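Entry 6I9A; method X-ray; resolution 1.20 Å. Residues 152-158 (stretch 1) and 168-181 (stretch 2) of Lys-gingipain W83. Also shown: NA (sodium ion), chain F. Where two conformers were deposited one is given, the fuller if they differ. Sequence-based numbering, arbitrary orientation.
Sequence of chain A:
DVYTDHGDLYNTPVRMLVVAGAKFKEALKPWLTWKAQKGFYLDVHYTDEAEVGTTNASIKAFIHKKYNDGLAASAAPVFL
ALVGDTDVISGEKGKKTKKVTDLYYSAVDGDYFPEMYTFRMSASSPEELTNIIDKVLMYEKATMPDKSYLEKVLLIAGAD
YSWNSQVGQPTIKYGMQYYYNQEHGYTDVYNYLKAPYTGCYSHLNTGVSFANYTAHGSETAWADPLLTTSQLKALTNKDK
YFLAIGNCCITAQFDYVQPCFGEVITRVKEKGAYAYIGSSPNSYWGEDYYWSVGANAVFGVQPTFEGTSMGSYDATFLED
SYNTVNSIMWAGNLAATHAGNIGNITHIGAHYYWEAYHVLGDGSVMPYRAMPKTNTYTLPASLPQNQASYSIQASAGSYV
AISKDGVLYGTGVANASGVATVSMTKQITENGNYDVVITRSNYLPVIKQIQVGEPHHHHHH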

ATOM      1  N   LYS A 152       3.601 -17.820   2.194  1.00  9.19           N
ATOM      2  CA  LYS A 152       2.856 -18.415   1.079  0.50  9.71           C
ATOM      3  C   LYS A 152       2.273 -17.327   0.199  1.00  9.50           C
ATOM      4  O   LYS A 152       1.851 -16.279   0.714  1.00 10.68           O
ATOM      5  N   VAL A 153       2.215 -17.572  -1.120  1.00  9.46           N
ATOM      6  CA  VAL A 153       1.667 -16.596  -2.067  1.00  9.34           C
ATOM      7  C   VAL A 153       0.871 -17.345  -3.113  1.00  9.18           C
ATOM      8  O   VAL A 153       1.052 -18.567  -3.295  1.00  9.43           O
ATOM      9  N   LEU A 154      -0.003 -16.597  -3.820  1.00  8.67           N
ATOM     10  CA  LEU A 154      -0.799 -17.106  -4.939  1.00  8.72           C
ATOM     11  C   LEU A 154      -0.552 -16.203  -6.141  1.00  8.80           C
ATOM     12  O   LEU A 154      -0.765 -14.992  -6.086  1.00  8.92           O
ATOM     13  N   LEU A 155      -0.082 -16.830  -7.251  1.00  8.47           N
ATOM     14  CA  LEU A 155       0.252 -16.113  -8.504  1.00  8.37           C
ATOM     15  C   LEU A 155      -0.479 -16.770  -9.654  1.00  8.36           C
ATOM     16  O   LEU A 155      -0.375 -18.002  -9.837  1.00  9.18           O
ATOM     17  N   ILE A 156      -1.250 -15.989 -10.411  1.00  8.51           N
ATOM     18  CA  ILE A 156      -2.060 -16.564 -11.491  1.00  8.40           C
ATOM     19  C   ILE A 156      -1.862 -15.776 -12.771  1.00  8.58           C
ATOM     20  O   ILE A 156      -2.133 -14.543 -12.805  1.00  8.70           O
ATOM     21  N   ALA A 157      -1.462 -16.488 -13.845  1.00  8.25           N
ATOM     22  CA  ALA A 157      -1.512 -15.975 -15.201  1.00  8.88           C
ATOM     23  C   ALA A 157      -2.821 -16.490 -15.768  1.00  8.30           C
ATOM     24  O   ALA A 157      -2.918 -17.692 -16.132  1.00  9.36           O
ATOM     25  N   GLY A 158      -3.870 -15.683 -15.752  1.00  8.37           N
ATOM     26  CA  GLY A 158      -5.195 -16.128 -16.164  1.00  9.50           C
ATOM     27  C   GLY A 158      -5.337 -16.331 -17.651  1.00  8.57           C
ATOM     28  O   GLY A 158      -4.398 -16.189 -18.440  1.00  8.86           O
ATOM     29  N   GLY A 168       1.325 -13.282 -19.833  1.00  8.71           N
ATOM     30  CA  GLY A 168       0.928 -13.704 -18.481  1.00  9.14           C
ATOM     31  C   GLY A 168       1.931 -14.645 -17.852  1.00  8.72           C
ATOM     32  O   GLY A 168       2.412 -14.442 -16.711  1.00  8.97           O
ATOM     33  N   GLN A 169       2.284 -15.712 -18.600  1.00  9.14           N
ATOM     34  CA  GLN A 169       3.238 -16.674 -18.040  1.00  9.65           C
ATOM     35  C   GLN A 169       4.642 -16.066 -17.818  1.00  9.04           C
ATOM     36  O   GLN A 169       5.205 -16.207 -16.742  1.00  9.85           O
ATOM     37  N   PRO A 170       5.186 -15.307 -18.788  1.00  9.20           N
ATOM     38  CA  PRO A 170       6.495 -14.672 -18.521  1.00  9.54           C
ATOM     39  C   PRO A 170       6.462 -13.767 -17.291  1.00  8.94           C
ATOM     40  O   PRO A 170       7.435 -13.706 -16.548  1.00  9.23           O
ATOM     41  N   THR A 171       5.331 -13.047 -17.071  1.00  8.52           N
ATOM     42  CA  THR A 171       5.230 -12.172 -15.879  1.00  8.40           C
ATOM     43  C   THR A 171       5.378 -12.995 -14.597  1.00  8.58           C
ATOM     44  O   THR A 171       6.234 -12.692 -13.739  1.00  9.05           O
ATOM     45  N   ILE A 172       4.537 -14.035 -14.456  1.00  8.61           N
ATOM     46  CA  ILE A 172       4.545 -14.797 -13.193  1.00  9.33           C
ATOM     47  C   ILE A 172       5.853 -15.571 -13.056  1.00  8.64           C
ATOM     48  O   ILE A 172       6.409 -15.653 -11.948  1.00  9.10           O
ATOM     49  N   LYS A 173       6.394 -16.099 -14.158  1.00  8.95           N
ATOM     50  CA  LYS A 173       7.670 -16.816 -14.104  1.00  9.15           C
ATOM     51  C   LYS A 173       8.798 -15.907 -13.658  1.00  9.03           C
ATOM     52  O   LYS A 173       9.710 -16.355 -12.951  1.00  9.84           O
ATOM     53  N   TYR A 174       8.816 -14.640 -14.088  1.00  9.09           N
ATOM     54  CA  TYR A 174       9.853 -13.693 -13.644  1.00  9.33           C
ATOM     55  C   TYR A 174       9.743 -13.492 -12.126  1.00  8.58           C
ATOM     56  O   TYR A 174      10.728 -13.590 -11.413  1.00  9.12           O
ATOM     57  N   GLY A 175       8.521 -13.250 -11.640  1.00  9.20           N
ATOM     58  CA  GLY A 175       8.311 -13.121 -10.197  1.00  9.08           C
ATOM     59  C   GLY A 175       8.829 -14.320  -9.402  1.00  9.08           C
ATOM     60  O   GLY A 175       9.495 -14.159  -8.359  1.00  9.77           O
ATOM     61  N   MET A 176       8.505 -15.503  -9.862  1.00  9.12           N
ATOM     62  CA  MET A 176       8.960 -16.724  -9.194  1.00  9.56           C
ATOM     63  C   MET A 176      10.455 -16.963  -9.300  1.00  9.68           C
ATOM     64  O   MET A 176      11.083 -17.412  -8.339  1.00 11.07           O
ATOM     65  N   GLN A 177      11.057 -16.662 -10.451  1.00  9.36           N
ATOM     66  CA  GLN A 177      12.473 -16.892 -10.620  1.00  9.57           C
ATOM     67  C   GLN A 177      13.232 -16.065  -9.628  1.00  9.89           C
ATOM     68  O   GLN A 177      14.187 -16.547  -9.014  1.00 10.26           O
ATOM     69  N   TYR A 178      12.906 -14.748  -9.544  1.00  9.74           N
ATOM     70  CA  TYR A 178      13.754 -13.871  -8.775  1.00  9.74           C
ATOM     71  C   TYR A 178      13.340 -13.679  -7.332  1.00  9.25           C
ATOM     72  O   TYR A 178      14.244 -13.358  -6.536  1.00 10.63           O
ATOM     73  N   TYR A 179      12.046 -13.796  -6.991  1.00  9.10           N
ATOM     74  CA  TYR A 179      11.625 -13.349  -5.654  1.00  9.25           C
ATOM     75  C   TYR A 179      10.704 -14.325  -4.922  1.00  9.41           C
ATOM     76  O   TYR A 179      10.958 -14.609  -3.759  1.00  9.78           O
ATOM     77  N   TYR A 180       9.609 -14.755  -5.560  1.00  9.34           N
ATOM     78  CA  TYR A 180       8.624 -15.619  -4.889  1.00  9.39           C
ATOM     79  C   TYR A 180       9.078 -17.058  -4.983  1.00  9.57           C
ATOM     80  O   TYR A 180       8.667 -17.825  -5.859  1.00 10.08           O
ATOM     81  N   ASN A 181      10.017 -17.370  -4.084  1.00 10.07           N
ATOM     82  CA  ASN A 181      10.671 -18.671  -4.116  1.00 10.36           C
ATOM     83  C   ASN A 181      11.244 -19.039  -2.745  1.00 11.30           C
ATOM     84  O   ASN A 181      11.269 -18.210  -1.827  1.00 10.33           O
TER

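Strand 152-157 runs nearly antiparallel to helix 168-178, at 156°, with the axes 7.6 Å apart. No hydrogen bond joins the two stretches; the contact is apolar. Strand alternation sends Val 153, Leu 155 and Ala 157 toward the helical stretch, while Ile 156 points away.

Leu 155 is central. Its chi1 is m and its chi2 t, which carries CD1 to 3.6 Å from CG of Met 176 and 3.9 Å from CB of Tyr 180. Its CB lies 3.7 Å from CG2 of Ile 172. Ile 172 has chi1 m, which sets its CG1 4.0 Å from CB of Ala 157; chi2 is also m. The CA-to-CB bond of Met 176 points sideways to the strand. Its chi1 m sets CG against CD1 of Leu 155; chi2 is t and chi3 m.

At one end, CB of Ala 157 sits 3.4 Å from backbone C of Gly 168. An ideal CB on Gly 168 would lie 3.3 Å from CB of Ala 157, tight. At the other end, Tyr 180 (chi1 m) follows the helix, and its CD1 meets CG1 of Val 153 (chi1 m) at 3.9 Å, obliquely.

Asn 181 (chi1 p) turns back, and its ND2 donates to O of Met 176 at 3.1 Å. Tyr 174 (chi1 t) lies out of reach of the strand; its OH binds the sodium ion NA at 2.5 Å, alongside a water.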

ATOM      1  CB  LYS A 152       1.736 -19.305   1.647  0.50 10.23           C
ATOM      2  CG  LYS A 152       2.246 -20.248   2.758  0.50 11.10           C
ATOM      3  CD  LYS A 152       1.167 -21.192   3.238  0.50 12.03           C
ATOM      4  CE  LYS A 152       1.657 -22.023   4.409  0.50 13.17           C
ATOM      5  NZ  LYS A 152       0.547 -22.787   5.014  0.50 15.93           N
ATOM      6  CB  VAL A 153       2.738 -15.694  -2.746  1.00 10.38           C
ATOM      7  CG1 VAL A 153       3.550 -14.920  -1.716  1.00 11.25           C
ATOM      8  CG2 VAL A 153       3.654 -16.485  -3.682  1.00 11.21           C
ATOM      9  CB  LEU A 154      -2.274 -17.107  -4.571  1.00  9.89           C
ATOM     10  CG  LEU A 154      -3.240 -17.522  -5.710  1.00  9.58           C
ATOM     11  CD1 LEU A 154      -2.981 -18.948  -6.215  1.00 10.02           C
ATOM     12  CD2 LEU A 154      -4.671 -17.329  -5.278  1.00 10.28           C
ATOM     13  CB  LEU A 155       1.759 -16.201  -8.721  1.00  9.05           C
ATOM     14  CG  LEU A 155       2.649 -15.658  -7.591  1.00  9.18           C
ATOM     15  CD1 LEU A 155       4.127 -15.933  -7.891  1.00 11.82           C
ATOM     16  CD2 LEU A 155       2.427 -14.125  -7.398  1.00 11.32           C
ATOM     17  CB  ILE A 156      -3.582 -16.510 -11.089  1.00  8.67           C
ATOM     18  CG1 ILE A 156      -3.819 -17.387  -9.827  1.00 10.15           C
ATOM     19  CG2 ILE A 156      -4.465 -16.997 -12.265  1.00  9.51           C
ATOM     20  CD1 ILE A 156      -5.181 -17.135  -9.219  1.00 12.30           C
ATOM     21  CB  ALA A 157      -0.323 -16.459 -16.023  1.00  9.53           C
ATOM     22  CB  GLN A 169       3.309 -17.922 -18.882  1.00 10.30           C
ATOM     23  CG  GLN A 169       2.018 -18.751 -18.866  1.00 10.78           C
ATOM     24  CD  GLN A 169       2.237 -20.104 -19.465  1.00 11.55           C
ATOM     25  OE1 GLN A 169       3.255 -20.759 -19.170  1.00 14.23           O
ATOM     26  NE2 GLN A 169       1.306 -20.517 -20.289  1.00 12.27           N
ATOM     27  CB  PRO A 170       6.811 -13.902 -19.833  1.00 11.35           C
ATOM     28  CG  PRO A 170       6.047 -14.695 -20.896  1.00 13.57           C
ATOM     29  CD  PRO A 170       4.803 -15.197 -20.224  1.00 10.10           C
ATOM     30  CB  THR A 171       3.882 -11.473 -15.858  1.00  8.28           C
ATOM     31  OG1 THR A 171       3.751 -10.592 -16.989  1.00  8.63           O
ATOM     32  CG2 THR A 171       3.713 -10.632 -14.584  1.00  9.31           C
ATOM     33  CB  ILE A 172       3.300 -15.724 -13.178  1.00 10.68           C
ATOM     34  CG1 ILE A 172       1.990 -14.921 -13.201  1.00 11.04           C
ATOM     35  CG2 ILE A 172       3.354 -16.705 -11.979  1.00 12.76           C
ATOM     36  CD1 ILE A 172       1.820 -13.881 -12.162  1.00 11.94           C
ATOM     37  CB  LYS A 173       7.986 -17.493 -15.433  1.00 10.78           C
ATOM     38  CG  LYS A 173       7.050 -18.670 -15.740  1.00 11.69           C
ATOM     39  CD  LYS A 173       7.325 -19.248 -17.147  1.00 15.02           C
ATOM     40  CE  LYS A 173       6.549 -20.542 -17.352  1.00 19.72           C
ATOM     41  NZ  LYS A 173       6.846 -21.115 -18.691  1.00 25.15           N
ATOM     42  CB  TYR A 174       9.631 -12.346 -14.391  1.00  9.08           C
ATOM     43  CG  TYR A 174      10.628 -11.277 -14.012  1.00  9.12           C
ATOM     44  CD1 TYR A 174      11.778 -11.054 -14.782  1.00  9.25           C
ATOM     45  CD2 TYR A 174      10.422 -10.475 -12.894  1.00  8.69           C
ATOM     46  CE1 TYR A 174      12.666 -10.033 -14.472  1.00  8.86           C
ATOM     47  CE2 TYR A 174      11.323  -9.456 -12.556  1.00  9.00           C
ATOM     48  CZ  TYR A 174      12.438  -9.253 -13.345  1.00  8.86           C
ATOM     49  OH  TYR A 174      13.341  -8.264 -13.077  1.00  9.64           O
ATOM     50  CB  MET A 176       8.203 -17.961  -9.736  1.00 10.20           C
ATOM     51  CG  MET A 176       6.719 -17.905  -9.453  1.00 11.22           C
ATOM     52  SD  MET A 176       5.843 -19.398  -9.871  1.00 13.16           S
ATOM     53  CE  MET A 176       6.113 -19.488 -11.549  1.00 14.55           C
ATOM     54  CB  GLN A 177      12.911 -16.523 -12.051  1.00 10.54           C
ATOM     55  CG  GLN A 177      14.414 -16.577 -12.195  1.00 12.77           C
ATOM     56  CD  GLN A 177      14.896 -16.463 -13.593  1.00 13.17           C
ATOM     57  OE1 GLN A 177      14.112 -16.443 -14.547  1.00 14.80           O
ATOM     58  NE2 GLN A 177      16.209 -16.459 -13.734  1.00 13.60           N
ATOM     59  CB  TYR A 178      13.813 -12.505  -9.497  1.00 10.53           C
ATOM     60  CG  TYR A 178      14.587 -12.639 -10.792  1.00  9.90           C
ATOM     61  CD1 TYR A 178      15.956 -12.922 -10.782  1.00 11.89           C
ATOM     62  CD2 TYR A 178      13.941 -12.589 -12.040  1.00 10.52           C
ATOM     63  CE1 TYR A 178      16.653 -13.142 -11.958  1.00 12.33           C
ATOM     64  CE2 TYR A 178      14.654 -12.743 -13.225  1.00 10.82           C
ATOM     65  CZ  TYR A 178      16.007 -13.030 -13.173  1.00 11.23           C
ATOM     66  OH  TYR A 178      16.704 -13.119 -14.358  1.00 13.90           O
ATOM     67  CB  TYR A 179      10.912 -11.989  -5.794  1.00 10.07           C
ATOM     68  CG  TYR A 179      11.783 -10.986  -6.524  1.00  9.59           C
ATOM     69  CD1 TYR A 179      13.018 -10.592  -6.007  1.00  9.63           C
ATOM     70  CD2 TYR A 179      11.391 -10.445  -7.753  1.00  9.63           C
ATOM     71  CE1 TYR A 179      13.829  -9.680  -6.674  1.00  9.27           C
ATOM     72  CE2 TYR A 179      12.192  -9.522  -8.423  1.00  9.02           C
ATOM     73  CZ  TYR A 179      13.422  -9.170  -7.883  1.00  9.43           C
ATOM     74  OH  TYR A 179      14.259  -8.288  -8.539  1.00  9.29           O
ATOM     75  CB  TYR A 180       7.232 -15.393  -5.513  1.00  9.38           C
ATOM     76  CG  TYR A 180       6.752 -13.974  -5.297  1.00  9.79           C
ATOM     77  CD1 TYR A 180       6.376 -13.533  -4.030  1.00 10.38           C
ATOM     78  CD2 TYR A 180       6.632 -13.085  -6.364  1.00 11.13           C
ATOM     79  CE1 TYR A 180       5.963 -12.213  -3.811  1.00 10.82           C
ATOM     80  CE2 TYR A 180       6.208 -11.769  -6.159  1.00 11.33           C
ATOM     81  CZ  TYR A 180       5.885 -11.336  -4.887  1.00 11.40           C
ATOM     82  OH  TYR A 180       5.508 -10.026  -4.646  1.00 13.42           O
ATOM     83  CB  ASN A 181      11.750 -18.696  -5.235  1.00 11.50           C
ATOM     84  CG  ASN A 181      12.822 -17.671  -5.037  1.00 11.36           C
ATOM     85  OD1 ASN A 181      13.344 -17.442  -3.941  1.00 13.28           O
ATOM     86  ND2 ASN A 181      13.175 -16.988  -6.122  1.00 12.16           N
TER
HETATM   87 NA    NA F 704      13.129  -5.980 -14.098  1.00  8.95          NA
HETATM   88  O   HOH W   1      15.474  -5.504 -13.597  1.00 10.55           O